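Hypothetical protein Atu1826 (Agrobacterium tumefaciens, PDB 2I3D) is of unknown function but is probably an alpha/beta hydrolase whose substrate has not been identified. Local coordinates at residues B[49-54]-B[112-117]; B[65-70]-B[219-224]; B[69-74]-B[150-155]; B[76-81]-B[227-232]; B[168-173]-B[237-242]. All blocks are in the same frame, centred on the assembly; numbering follows the deposited sequence. Where two conformers were deposited one is given.

Interaction 1 (B[49-54]-B[112-117])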
# COMPACT_ATOMS: atom_id res chain seq x y z
N ILE B 49 8.40 -9.35 21.66
CA ILE B 49 8.55 -8.25 20.70
C ILE B 49 8.25 -8.73 19.27
O ILE B 49 8.67 -9.80 18.85
CB ILE B 49 9.96 -7.64 20.76
CG1 ILE B 49 10.15 -6.94 22.13
CG2 ILE B 49 10.18 -6.62 19.64
CD1 ILE B 49 11.60 -6.74 22.56
N ALA B 50 7.56 -7.89 18.51
CA ALA B 50 7.36 -8.17 17.10
C ALA B 50 7.94 -7.01 16.29
O ALA B 50 7.65 -5.85 16.60
CB ALA B 50 5.88 -8.35 16.78
N ILE B 51 8.77 -7.31 15.29
CA ILE B 51 9.34 -6.30 14.38
C ILE B 51 8.75 -6.56 12.98
O ILE B 51 8.80 -7.71 12.50
CB ILE B 51 10.88 -6.44 14.28
CG1 ILE B 51 11.52 -6.38 15.69
CG2 ILE B 51 11.49 -5.38 13.38
CD1 ILE B 51 11.41 -5.03 16.46
N ILE B 52 8.25 -5.51 12.34
CA ILE B 52 7.57 -5.65 11.04
C ILE B 52 8.37 -4.89 9.97
O ILE B 52 8.65 -3.67 10.17
CB ILE B 52 6.11 -5.07 11.09
CG1 ILE B 52 5.43 -5.38 12.43
CG2 ILE B 52 5.31 -5.55 9.85
CD1 ILE B 52 5.19 -6.86 12.70
N LEU B 53 8.70 -5.58 8.86
CA LEU B 53 9.63 -5.06 7.85
C LEU B 53 8.95 -4.90 6.49
O LEU B 53 8.22 -5.78 6.05
CB LEU B 53 10.86 -5.99 7.73
CG LEU B 53 11.60 -6.15 9.07
CD1 LEU B 53 12.69 -7.24 9.01
CD2 LEU B 53 12.15 -4.78 9.54
N HIS B 54 9.17 -3.75 5.84
CA HIS B 54 8.40 -3.40 4.63
C HIS B 54 9.09 -3.75 3.29
O HIS B 54 10.28 -4.13 3.27
CB HIS B 54 7.99 -1.90 4.72
CG HIS B 54 9.13 -0.94 4.54
ND1 HIS B 54 9.74 -0.72 3.32
CD2 HIS B 54 9.71 -0.08 5.42
CE1 HIS B 54 10.67 0.22 3.47
NE2 HIS B 54 10.65 0.64 4.72
N ASP B 112 17.37 -3.91 18.62
CA ASP B 112 18.17 -3.50 19.81
C ASP B 112 17.46 -2.39 20.59
O ASP B 112 17.40 -2.40 21.84
CB ASP B 112 19.55 -2.98 19.39
CG ASP B 112 20.48 -4.08 18.89
OD1 ASP B 112 20.23 -5.30 19.07
OD2 ASP B 112 21.52 -3.69 18.32
N TRP B 113 16.95 -1.41 19.85
CA TRP B 113 16.24 -0.28 20.46
C TRP B 113 15.03 -0.73 21.28
O TRP B 113 14.90 -0.35 22.47
CB TRP B 113 15.86 0.72 19.41
CG TRP B 113 15.12 1.90 19.91
CD1 TRP B 113 15.67 3.03 20.48
CD2 TRP B 113 13.71 2.09 19.91
NE1 TRP B 113 14.67 3.92 20.80
CE2 TRP B 113 13.45 3.36 20.47
CE3 TRP B 113 12.63 1.32 19.46
CZ2 TRP B 113 12.17 3.88 20.61
CZ3 TRP B 113 11.33 1.83 19.61
CH2 TRP B 113 11.12 3.10 20.18
N VAL B 114 14.16 -1.56 20.69
CA VAL B 114 12.97 -2.05 21.41
C VAL B 114 13.42 -2.88 22.62
O VAL B 114 12.88 -2.73 23.72
CB VAL B 114 11.97 -2.87 20.52
CG1 VAL B 114 10.67 -3.19 21.31
CG2 VAL B 114 11.63 -2.13 19.30
N GLN B 115 14.43 -3.72 22.42
CA GLN B 115 14.93 -4.52 23.52
C GLN B 115 15.57 -3.69 24.65
O GLN B 115 15.51 -4.09 25.82
CB GLN B 115 15.90 -5.57 23.00
CG GLN B 115 15.21 -6.73 22.30
CD GLN B 115 16.19 -7.71 21.69
OE1 GLN B 115 17.40 -7.45 21.60
NE2 GLN B 115 15.68 -8.87 21.28
N SER B 116 16.18 -2.56 24.31
CA SER B 116 16.72 -1.64 25.35
C SER B 116 15.58 -1.09 26.23
O SER B 116 15.77 -0.88 27.43
CB SER B 116 17.59 -0.52 24.73
OG SER B 116 16.84 0.53 24.09
N LEU B 117 14.39 -0.89 25.63
CA LEU B 117 13.22 -0.40 26.37
C LEU B 117 12.46 -1.52 27.08
O LEU B 117 11.70 -1.27 28.03
CB LEU B 117 12.25 0.35 25.45
CG LEU B 117 12.77 1.55 24.64
CD1 LEU B 117 11.58 2.25 23.95
CD2 LEU B 117 13.54 2.54 25.49

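Interaction 2 (B[65-70]-B[219-224])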
# COMPACT_ATOMS: atom_id res chain seq x y z
N ASN B 65 2.48 0.89 4.28
CA ASN B 65 1.84 -0.06 3.37
C ASN B 65 0.75 -0.85 4.15
O ASN B 65 0.93 -1.20 5.31
CB ASN B 65 2.96 -0.94 2.75
CG ASN B 65 2.45 -2.21 2.08
OD1 ASN B 65 2.21 -3.21 2.74
ND2 ASN B 65 2.40 -2.21 0.75
N GLN B 66 -0.41 -1.10 3.52
CA GLN B 66 -1.54 -1.69 4.27
C GLN B 66 -1.19 -3.05 4.88
O GLN B 66 -1.56 -3.34 5.99
CB GLN B 66 -2.81 -1.82 3.41
CG GLN B 66 -3.27 -0.48 2.76
CD GLN B 66 -3.39 0.71 3.77
OE1 GLN B 66 -3.50 0.53 5.00
NE2 GLN B 66 -3.39 1.92 3.24
N ILE B 67 -0.50 -3.88 4.11
CA ILE B 67 -0.11 -5.22 4.62
C ILE B 67 0.84 -5.09 5.82
O ILE B 67 0.69 -5.76 6.83
CB ILE B 67 0.49 -6.09 3.49
CG1 ILE B 67 -0.60 -6.45 2.46
CG2 ILE B 67 1.17 -7.35 4.05
CD1 ILE B 67 -0.03 -7.11 1.22
N VAL B 68 1.81 -4.17 5.70
CA VAL B 68 2.72 -3.89 6.82
C VAL B 68 1.95 -3.41 8.08
O VAL B 68 2.15 -3.92 9.21
CB VAL B 68 3.82 -2.89 6.41
CG1 VAL B 68 4.66 -2.56 7.65
CG2 VAL B 68 4.70 -3.47 5.22
N TYR B 69 1.05 -2.44 7.88
CA TYR B 69 0.19 -1.95 8.97
C TYR B 69 -0.66 -3.07 9.59
O TYR B 69 -0.68 -3.22 10.80
CB TYR B 69 -0.72 -0.80 8.48
CG TYR B 69 -1.61 -0.38 9.61
CD1 TYR B 69 -1.11 0.40 10.65
CD2 TYR B 69 -2.91 -0.86 9.71
CE1 TYR B 69 -1.89 0.73 11.71
CE2 TYR B 69 -3.71 -0.53 10.80
CZ TYR B 69 -3.18 0.27 11.79
OH TYR B 69 -3.92 0.62 12.89
N GLN B 70 -1.34 -3.85 8.74
CA GLN B 70 -2.14 -4.96 9.25
C GLN B 70 -1.32 -6.00 10.02
O GLN B 70 -1.78 -6.52 11.03
CB GLN B 70 -2.89 -5.63 8.12
CG GLN B 70 -3.99 -4.70 7.54
CD GLN B 70 -5.11 -4.50 8.49
OE1 GLN B 70 -5.55 -5.46 9.19
NE2 GLN B 70 -5.57 -3.25 8.60
N ASP B 219 -7.68 -9.26 2.88
CA ASP B 219 -8.45 -9.87 4.00
C ASP B 219 -8.13 -11.35 4.12
O ASP B 219 -7.97 -11.86 5.23
CB ASP B 219 -9.96 -9.67 3.82
CG ASP B 219 -10.35 -8.23 4.04
OD1 ASP B 219 -9.50 -7.45 4.58
OD2 ASP B 219 -11.50 -7.88 3.66
N GLU B 220 -7.99 -12.02 2.98
CA GLU B 220 -7.72 -13.45 2.98
C GLU B 220 -6.32 -13.70 3.59
O GLU B 220 -6.12 -14.58 4.46
CB GLU B 220 -7.82 -14.05 1.57
CG GLU B 220 -7.55 -15.55 1.60
CD GLU B 220 -7.88 -16.28 0.29
OE1 GLU B 220 -8.43 -15.65 -0.66
OE2 GLU B 220 -7.63 -17.52 0.25
N LEU B 221 -5.36 -12.92 3.08
CA LEU B 221 -3.97 -12.98 3.61
C LEU B 221 -3.96 -12.78 5.13
O LEU B 221 -3.36 -13.56 5.87
CB LEU B 221 -3.12 -11.89 2.93
CG LEU B 221 -1.74 -11.65 3.54
CD1 LEU B 221 -0.83 -12.89 3.39
CD2 LEU B 221 -1.12 -10.36 2.92
N MSE B 222 -4.62 -11.73 5.61
CA MSE B 222 -4.51 -11.37 7.02
C MSE B 222 -5.22 -12.41 7.91
O MSE B 222 -4.78 -12.68 9.03
CB MSE B 222 -5.03 -9.96 7.27
CG MSE B 222 -4.14 -8.86 6.65
SE MSE B 222 -2.19 -9.15 7.02
CE MSE B 222 -2.35 -9.23 8.84
N GLY B 223 -6.31 -13.00 7.41
CA GLY B 223 -6.97 -14.12 8.10
C GLY B 223 -6.05 -15.31 8.30
O GLY B 223 -6.04 -15.93 9.35
N GLU B 224 -5.27 -15.61 7.27
CA GLU B 224 -4.31 -16.73 7.36
C GLU B 224 -3.20 -16.39 8.34
O GLU B 224 -2.82 -17.24 9.14
CB GLU B 224 -3.73 -17.04 5.99
CG GLU B 224 -4.78 -17.61 4.98
CD GLU B 224 -5.13 -19.08 5.19
OE1 GLU B 224 -4.59 -19.75 6.10
OE2 GLU B 224 -5.94 -19.57 4.38

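Interaction 3 (B[69-74]-B[150-155])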
# COMPACT_ATOMS: atom_id res chain seq x y z
N TYR B 69 1.05 -2.44 7.88
CA TYR B 69 0.19 -1.95 8.97
C TYR B 69 -0.66 -3.07 9.59
O TYR B 69 -0.68 -3.22 10.80
CB TYR B 69 -0.72 -0.80 8.48
CG TYR B 69 -1.61 -0.38 9.61
CD1 TYR B 69 -1.11 0.40 10.65
CD2 TYR B 69 -2.91 -0.86 9.71
CE1 TYR B 69 -1.89 0.73 11.71
CE2 TYR B 69 -3.71 -0.53 10.80
CZ TYR B 69 -3.18 0.27 11.79
OH TYR B 69 -3.92 0.62 12.89
N GLN B 70 -1.34 -3.85 8.74
CA GLN B 70 -2.14 -4.96 9.25
C GLN B 70 -1.32 -6.00 10.02
O GLN B 70 -1.78 -6.52 11.03
CB GLN B 70 -2.89 -5.63 8.12
CG GLN B 70 -3.99 -4.70 7.54
CD GLN B 70 -5.11 -4.50 8.49
OE1 GLN B 70 -5.55 -5.46 9.19
NE2 GLN B 70 -5.57 -3.25 8.60
N LEU B 71 -0.10 -6.30 9.57
CA LEU B 71 0.74 -7.21 10.33
C LEU B 71 1.05 -6.59 11.70
O LEU B 71 0.96 -7.26 12.72
CB LEU B 71 2.05 -7.52 9.59
CG LEU B 71 1.91 -8.45 8.36
CD1 LEU B 71 3.11 -8.35 7.43
CD2 LEU B 71 1.67 -9.94 8.83
N PHE B 72 1.47 -5.32 11.68
CA PHE B 72 1.68 -4.60 12.93
C PHE B 72 0.46 -4.73 13.86
O PHE B 72 0.58 -5.10 15.05
CB PHE B 72 1.97 -3.15 12.60
CG PHE B 72 2.20 -2.28 13.80
CD1 PHE B 72 3.50 -1.94 14.19
CD2 PHE B 72 1.11 -1.73 14.51
CE1 PHE B 72 3.72 -1.07 15.29
CE2 PHE B 72 1.31 -0.87 15.59
CZ PHE B 72 2.62 -0.54 16.00
N TYR B 73 -0.73 -4.43 13.33
CA TYR B 73 -1.94 -4.46 14.14
C TYR B 73 -2.26 -5.87 14.68
O TYR B 73 -2.68 -6.00 15.83
CB TYR B 73 -3.11 -3.94 13.30
CG TYR B 73 -4.37 -3.71 14.06
CD1 TYR B 73 -4.47 -2.68 15.01
CD2 TYR B 73 -5.48 -4.51 13.83
CE1 TYR B 73 -5.67 -2.47 15.72
CE2 TYR B 73 -6.67 -4.32 14.54
CZ TYR B 73 -6.74 -3.31 15.47
OH TYR B 73 -7.95 -3.16 16.11
N LEU B 74 -2.01 -6.92 13.89
CA LEU B 74 -2.16 -8.30 14.36
C LEU B 74 -1.34 -8.59 15.62
O LEU B 74 -1.86 -9.11 16.64
CB LEU B 74 -1.73 -9.27 13.24
CG LEU B 74 -1.72 -10.74 13.67
CD1 LEU B 74 -3.09 -11.15 14.29
CD2 LEU B 74 -1.42 -11.59 12.39
N MSE B 150 7.01 -14.60 10.03
CA MSE B 150 6.09 -14.64 8.91
C MSE B 150 6.83 -14.01 7.75
O MSE B 150 7.42 -12.91 7.91
CB MSE B 150 4.85 -13.81 9.23
CG MSE B 150 4.04 -14.40 10.34
SE MSE B 150 2.46 -13.25 10.54
CE MSE B 150 1.75 -14.18 12.10
N SER B 151 6.80 -14.69 6.59
CA SER B 151 7.43 -14.17 5.37
C SER B 151 6.36 -14.13 4.31
O SER B 151 5.94 -15.18 3.82
CB SER B 151 8.59 -15.04 4.90
OG SER B 151 9.68 -14.85 5.75
N ILE B 152 5.89 -12.92 4.00
CA ILE B 152 4.81 -12.70 3.07
C ILE B 152 5.46 -12.35 1.71
O ILE B 152 6.23 -11.38 1.60
CB ILE B 152 3.92 -11.55 3.51
CG1 ILE B 152 3.22 -11.91 4.83
CG2 ILE B 152 2.87 -11.30 2.44
CD1 ILE B 152 4.08 -11.91 6.12
N ALA B 153 5.16 -13.16 0.70
CA ALA B 153 5.66 -12.90 -0.68
C ALA B 153 7.19 -12.82 -0.77
O ALA B 153 7.71 -11.86 -1.35
CB ALA B 153 5.05 -11.61 -1.31
N PRO B 154 7.91 -13.82 -0.27
CA PRO B 154 9.38 -13.79 -0.39
C PRO B 154 9.81 -13.94 -1.87
O PRO B 154 9.02 -14.48 -2.68
CB PRO B 154 9.80 -15.01 0.44
CG PRO B 154 8.70 -16.02 0.21
CD PRO B 154 7.41 -15.12 0.23
N GLN B 155 11.03 -13.48 -2.24
CA GLN B 155 11.41 -13.42 -3.65
C GLN B 155 12.72 -14.17 -3.80
O GLN B 155 13.78 -13.57 -4.00
CB GLN B 155 11.64 -11.96 -4.08
CG GLN B 155 10.47 -11.02 -3.87
CD GLN B 155 11.00 -9.60 -3.75
OE1 GLN B 155 10.90 -8.76 -4.68
NE2 GLN B 155 11.57 -9.32 -2.60

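Interaction 4 (B[76-81]-B[227-232])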
# COMPACT_ATOMS: atom_id res chain seq x y z
N GLN B 76 0.06 -6.43 17.64
CA GLN B 76 -0.41 -5.47 18.65
C GLN B 76 -1.57 -6.08 19.42
O GLN B 76 -1.59 -6.16 20.66
CB GLN B 76 -0.92 -4.17 17.96
CG GLN B 76 -1.44 -3.13 18.97
CD GLN B 76 -1.78 -1.77 18.37
OE1 GLN B 76 -1.53 -1.49 17.20
NE2 GLN B 76 -2.37 -0.91 19.20
N LYS B 77 -2.58 -6.50 18.66
CA LYS B 77 -3.79 -7.05 19.26
C LYS B 77 -3.54 -8.32 20.05
O LYS B 77 -4.35 -8.64 20.93
CB LYS B 77 -4.84 -7.38 18.20
CG LYS B 77 -5.47 -6.22 17.47
CD LYS B 77 -6.55 -6.81 16.49
CE LYS B 77 -5.89 -7.74 15.43
NZ LYS B 77 -6.69 -8.92 14.94
N ARG B 78 -2.47 -9.07 19.74
CA ARG B 78 -2.15 -10.31 20.47
C ARG B 78 -1.17 -10.10 21.65
O ARG B 78 -0.58 -11.07 22.18
CB ARG B 78 -1.67 -11.40 19.51
CG ARG B 78 -2.73 -11.89 18.54
CD ARG B 78 -4.03 -12.27 19.22
NE ARG B 78 -4.94 -12.89 18.26
CZ ARG B 78 -5.91 -12.27 17.57
NH1 ARG B 78 -6.14 -10.97 17.76
NH2 ARG B 78 -6.65 -12.96 16.70
N GLY B 79 -0.99 -8.84 22.06
CA GLY B 79 -0.20 -8.49 23.25
C GLY B 79 1.30 -8.34 23.06
O GLY B 79 2.05 -8.25 24.05
N PHE B 80 1.76 -8.30 21.81
CA PHE B 80 3.19 -8.10 21.55
C PHE B 80 3.57 -6.62 21.70
O PHE B 80 2.78 -5.72 21.38
CB PHE B 80 3.55 -8.50 20.11
CG PHE B 80 3.67 -9.99 19.87
CD1 PHE B 80 2.54 -10.80 19.91
CD2 PHE B 80 4.91 -10.57 19.58
CE1 PHE B 80 2.65 -12.19 19.68
CE2 PHE B 80 5.04 -11.94 19.36
CZ PHE B 80 3.90 -12.75 19.39
N THR B 81 4.78 -6.36 22.18
CA THR B 81 5.39 -5.04 22.00
C THR B 81 5.80 -4.99 20.53
O THR B 81 6.54 -5.86 20.06
CB THR B 81 6.63 -4.89 22.91
OG1 THR B 81 6.17 -4.75 24.26
CG2 THR B 81 7.50 -3.69 22.50
N ASP B 227 -4.76 -16.66 11.92
CA ASP B 227 -4.96 -18.07 12.28
C ASP B 227 -3.63 -18.70 12.63
O ASP B 227 -3.53 -19.43 13.61
CB ASP B 227 -5.61 -18.86 11.15
CG ASP B 227 -7.04 -18.42 10.84
OD1 ASP B 227 -7.63 -17.66 11.63
OD2 ASP B 227 -7.56 -18.85 9.81
N TYR B 228 -2.59 -18.37 11.87
CA TYR B 228 -1.29 -18.98 12.12
C TYR B 228 -0.77 -18.53 13.52
O TYR B 228 -0.27 -19.32 14.33
CB TYR B 228 -0.27 -18.59 11.04
CG TYR B 228 1.06 -19.23 11.29
CD1 TYR B 228 1.22 -20.63 11.12
CD2 TYR B 228 2.14 -18.47 11.78
CE1 TYR B 228 2.44 -21.25 11.37
CE2 TYR B 228 3.36 -19.05 12.07
CZ TYR B 228 3.51 -20.45 11.88
OH TYR B 228 4.72 -21.01 12.19
N LEU B 229 -0.84 -17.24 13.79
CA LEU B 229 -0.29 -16.73 15.05
C LEU B 229 -1.10 -17.30 16.23
O LEU B 229 -0.54 -17.70 17.25
CB LEU B 229 -0.31 -15.20 15.04
CG LEU B 229 0.22 -14.54 16.31
CD1 LEU B 229 1.67 -14.94 16.50
CD2 LEU B 229 0.07 -13.01 16.16
N ASP B 230 -2.42 -17.36 16.06
CA ASP B 230 -3.29 -17.92 17.10
C ASP B 230 -2.97 -19.36 17.39
O ASP B 230 -2.86 -19.77 18.58
CB ASP B 230 -4.76 -17.71 16.73
CG ASP B 230 -5.21 -16.28 17.00
OD1 ASP B 230 -4.49 -15.53 17.73
OD2 ASP B 230 -6.27 -15.88 16.47
N ARG B 231 -2.78 -20.14 16.33
CA ARG B 231 -2.37 -21.53 16.54
C ARG B 231 -1.01 -21.64 17.22
O ARG B 231 -0.83 -22.42 18.18
CB ARG B 231 -2.46 -22.34 15.25
CG ARG B 231 -3.92 -22.58 14.86
CD ARG B 231 -4.07 -23.30 13.52
NE ARG B 231 -3.72 -24.73 13.57
CZ ARG B 231 -3.66 -25.50 12.50
NH1 ARG B 231 -3.98 -24.99 11.27
NH2 ARG B 231 -3.35 -26.80 12.65
N ARG B 232 -0.05 -20.82 16.78
CA ARG B 232 1.30 -20.87 17.39
C ARG B 232 1.20 -20.45 18.86
O ARG B 232 1.85 -21.06 19.69
CB ARG B 232 2.27 -19.95 16.61
CG ARG B 232 2.74 -20.53 15.26
CD ARG B 232 3.81 -21.61 15.45
NE ARG B 232 4.94 -21.18 16.30
CZ ARG B 232 6.08 -20.63 15.85
NH1 ARG B 232 6.25 -20.35 14.55
NH2 ARG B 232 7.05 -20.32 16.70

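Interaction 5 (B[168-173]-B[237-242]). With MG (magnesium ion), chain G.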
# COMPACT_ATOMS: atom_id res chain seq x y z
N PRO B 168 16.40 -21.58 11.68
CA PRO B 168 16.41 -21.93 13.11
C PRO B 168 15.03 -22.05 13.83
O PRO B 168 14.93 -22.51 14.99
CB PRO B 168 17.28 -20.81 13.69
CG PRO B 168 16.87 -19.63 12.89
CD PRO B 168 16.77 -20.16 11.48
N SER B 169 13.98 -21.60 13.15
CA SER B 169 12.67 -21.48 13.78
C SER B 169 11.58 -21.90 12.82
O SER B 169 11.76 -21.86 11.58
CB SER B 169 12.41 -20.03 14.23
OG SER B 169 13.37 -19.63 15.20
N SER B 170 10.46 -22.29 13.41
CA SER B 170 9.24 -22.54 12.66
C SER B 170 8.62 -21.18 12.27
O SER B 170 8.73 -20.20 12.99
CB SER B 170 8.27 -23.29 13.57
OG SER B 170 8.80 -24.60 13.84
N GLY B 171 7.92 -21.16 11.14
CA GLY B 171 7.23 -19.93 10.76
C GLY B 171 6.32 -20.17 9.56
O GLY B 171 6.17 -21.30 9.06
N LEU B 172 5.75 -19.06 9.09
CA LEU B 172 4.76 -19.05 8.01
C LEU B 172 5.36 -18.40 6.76
O LEU B 172 5.94 -17.30 6.86
CB LEU B 172 3.57 -18.21 8.49
CG LEU B 172 2.50 -17.91 7.41
CD1 LEU B 172 1.75 -19.16 7.00
CD2 LEU B 172 1.54 -16.87 7.93
N ILE B 173 5.19 -19.05 5.61
CA ILE B 173 5.52 -18.45 4.32
C ILE B 173 4.20 -18.42 3.59
O ILE B 173 3.51 -19.45 3.49
CB ILE B 173 6.60 -19.24 3.56
CG1 ILE B 173 7.92 -19.16 4.33
CG2 ILE B 173 6.76 -18.72 2.15
CD1 ILE B 173 9.07 -19.97 3.75
N LEU B 237 1.79 -26.18 15.66
CA LEU B 237 2.55 -25.86 14.45
C LEU B 237 4.07 -25.66 14.70
O LEU B 237 4.74 -24.91 14.01
CB LEU B 237 1.93 -24.66 13.72
CG LEU B 237 0.46 -24.88 13.34
CD1 LEU B 237 0.00 -23.64 12.60
CD2 LEU B 237 0.30 -26.15 12.44
N VAL B 238 4.56 -26.31 15.76
CA VAL B 238 5.97 -26.46 15.98
C VAL B 238 6.17 -27.94 16.39
O VAL B 238 5.32 -28.52 17.08
CB VAL B 238 6.41 -25.55 17.11
CG1 VAL B 238 7.85 -25.81 17.53
CG2 VAL B 238 6.28 -24.11 16.71
N PRO B 239 7.26 -28.55 15.96
CA PRO B 239 7.51 -29.95 16.27
C PRO B 239 7.63 -30.23 17.77
O PRO B 239 7.96 -29.34 18.55
CB PRO B 239 8.83 -30.26 15.53
CG PRO B 239 8.93 -29.19 14.47
CD PRO B 239 8.29 -27.98 15.07
N GLU B 240 7.37 -31.47 18.17
CA GLU B 240 7.55 -31.86 19.60
C GLU B 240 9.00 -31.71 20.06
O GLU B 240 9.91 -31.75 19.21
CB GLU B 240 7.11 -33.33 19.75
CG GLU B 240 5.60 -33.50 19.60
CD GLU B 240 4.84 -32.52 20.48
OE1 GLU B 240 4.85 -32.75 21.72
OE2 GLU B 240 4.26 -31.52 19.95
N PRO B 241 9.22 -31.57 21.41
CA PRO B 241 10.56 -31.43 21.99
C PRO B 241 11.57 -32.46 21.48
O PRO B 241 12.72 -32.08 21.22
CB PRO B 241 10.32 -31.58 23.52
CG PRO B 241 8.93 -30.98 23.74
CD PRO B 241 8.17 -31.49 22.46
N ALA B 242 11.16 -33.72 21.31
CA ALA B 242 12.08 -34.80 20.86
C ALA B 242 12.89 -34.43 19.59
O ALA B 242 12.35 -33.76 18.70
CB ALA B 242 11.31 -36.09 20.62
MG MG G . 3.66 -29.64 20.97
O HOH W 1 5.44 -28.84 20.53
O HOH W 2 4.30 -30.41 22.92
O HOH W 3 3.11 -27.94 21.59
O HOH W 4 1.64 -30.66 21.32

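Interaction 1 (B[49-54]-B[112-117])
Strand 49-53 runs nearly antiparallel to helix 112-117, their axes 156° apart and 9.8 Å distant at closest approach, with Ile-49 and Val-114 nearest in the backbone. This is the helix-on-sheet layering of an alpha/beta hydrolase fold, in which helix 101-117 covers one face of the central sheet. Val-114 points at the strand and divides its two methyls between alternate residues of it. Its CG1, anti to the backbone N (chi1 -173°), slides past the Ile-49 side chain and meets CG2 of Ile-49 at 3.8 Å. The other methyl, CG2 of Val-114, lies 4.1 Å from CD1 of Ile-51. Leu-111 of the same helix also rests on both isoleucines, and Ala-50, between them in sequence, faces helix 66-77 on the other side of the sheet. Gln-115 meets the strand through its CG; its amide nitrogen is hydrogen-bonded to Glu-145. The long arm of Ile-49 crosses that stem, placing CD1 of Ile-49 3.6 Å from CG of Gln-115.

Interaction 2 (B[65-70]-B[219-224])
With CG beside the backbone N (chi1 -69°), bends at chi2 and chi3 fold the end of Met-222, a selenomethionine, against Gln-70. The chain therefore curls back instead of reaching straight across, and its selenium lies 3.8 Å from CB of Gln-70. The terminal methyl finishes the curl beside the backbone of helix 66-77, with CE of Met-222 3.5 Å from the carbonyl O of Gln-70. Gln-70 meets it through CB, while its own chain bends at chi2 and brings its amide NE2 to the edge of the Tyr-69 ring, in the ring plane.

Leu-221 makes the second, fully apolar point of contact. The side chains of Leu-221 and Ile-67 cross at about a right angle, CD2 of Leu-221 coming 3.8 Å from CD1 of Ile-67 and 3.9 Å from CG2 of Ile-67. Here segments 66-70 and 219-224 of two helices on the same face of the alpha/beta hydrolase sheet run at 28°, with a closest axis approach of 11.0 Å. Phe-214 touches both Ile-67 and Leu-221. Asn-65 is the N-cap just before helix 66-77; in the conformer given, its OD1 accepts from N of Val-68 on an in-plane lone pair (3.1 Å). One residue further, Gln-66, likewise in the conformer given, reaches the second subunit, its NE2 bonding to Phe-213 O and its OE1 to Asn-215 ND2 of that chain.

Interaction 3 (B[69-74]-B[150-155])
Leu-71 and Ile-152 reach toward each other tip to tip, one from helix 66-77 and the other from strand 146-152, and their CD1 atoms come to 3.9 Å. The second methyl of Leu-71 also lies near CD1 of Ile-152 but closer to another neighbour: CD2 of Leu-71 is 3.8 Å from the selenium of Met-150, a selenomethionine. These two side chains do not meet end-on but slide past each other in opposite directions. The Met-150 chain is extended beyond CG, chi2 -177° and chi3 -176°, which carries its methyl past Leu-71 to the next turn of the helix. There CE of Met-150 lies 4.1 Å from CD2 of Leu-74, whose side chain it crosses at a slant.

Such packing of leucines over alternate strand residues is the helix-to-sheet interface of an alpha/beta hydrolase fold; segments 69-74 and 150-152 run at 161°, their axes approaching to 12.0 Å. Since all four side chains are buried and apolar, dispersion forces and the hydrophobic effect hold the pair. Leu-229 of helix 218-233 covers both Leu-74 and Met-150, and Phe-214 touches Ile-152. Beyond the strand the chain turns through Ala-153 to Gln-155, which packs on Ser-130 and His-212, members of a probable catalytic triad.

Interaction 4 (B[76-81]-B[227-232])
Arg-78 holds Asp-230 side-on in a salt bridge of two nearly straight hydrogen bonds. NE of Arg-78 donates to OD1 of Asp-230 at 2.7 Å, and NH2 of Arg-78 to OD2 of Asp-230 at 3.0 Å. Each oxygen accepts its bond on the syn lone pair, and the guanidinium and carboxylate planes lie only 11° apart. NH2 has a second acidic partner in Glu-226, so this nitrogen serves two carboxylates. The bend at chi2 of Arg-78 (-51°) lays the aliphatic stem over Leu-229, with CG of Arg-78 3.8 Å from CD2 of Leu-229; CD1 of Leu-229 approaches CZ of Phe-80 obliquely, at 4.3 Å.

A Schellman motif with Gly-79 at C-prime ends helix 66-77 here. On helix 218-233, NH1 of Arg-232 donates to OH of Tyr-228 at 2.9 Å and its NH2 to Glu-147 O. The nearly coplanar pair of Arg-78 and Asp-230, joined by two hydrogen bonds, would probably keep both side chains ionised and limit rotation of the guanidinium where the end of helix 66-77 meets helix 218-233.

Interaction 5 (B[168-173]-B[237-242])
A serine hydroxyl packs on a proline methylene: OG of Ser-170 lies 3.6 Å from CD of Pro-239, although the hydroxyl is hydrogen-bonded to the backbone N of Leu-201. The CB of Ser-170 rests against one branch of Val-238, the methyl CG2 of Val-238 being 3.8 Å away, and also faces the carbonyl O of Leu-237 at 3.9 Å. With chi1 at -67° the hydroxyl stands beside the backbone N of Ser-170, where it meets both the Val-238 methyls and the proline.

The contact joins the chain at strand 171-176, next to last in the alpha/beta hydrolase sheet, to the irregular C-terminal tail that follows helix 218-233. Arg-232 of that helix touches Val-238 and makes a weak bond to Ser-170 O. Further along the tail, a magnesium ion is bound by OE2 of Glu-240 at 2.2 Å and by four waters. Water 2 donates back to OE1 of Glu-240 (2.7 Å), and water 1 to O of Pro-239 (3.2 Å), tying the hydrated ion to side chain and backbone together. Within the assembly Glu-240 is the one protein ligand found, so a peripheral site is plausible; across these two segments the contact is small and van der Waals in kind.

Overall arrangement
Interactions 1 and 3 are buried, wholly hydrocarbon or selenium packings of helices on the two faces of one sheet: helix 101-117 on one side, helix 66-77 on the other. Interactions 2 and 4 hold the same pair of helices, 66-77 and 218-233, about 13 Å apart between centres, and are only partly buried. Interaction 2 has no hydrogen bond across it and borders the second subunit, whereas interaction 4 adds a salt bridge between partly exposed side chains. Leu-229 continues the packing of interaction 3 into interaction 4, and Met-222 does likewise from interaction 2. Interaction 5, the smallest, is partly buried, joining a buried strand to an exposed tail; its strand pairs with that of interaction 3, and Arg-232 links it to interaction 4.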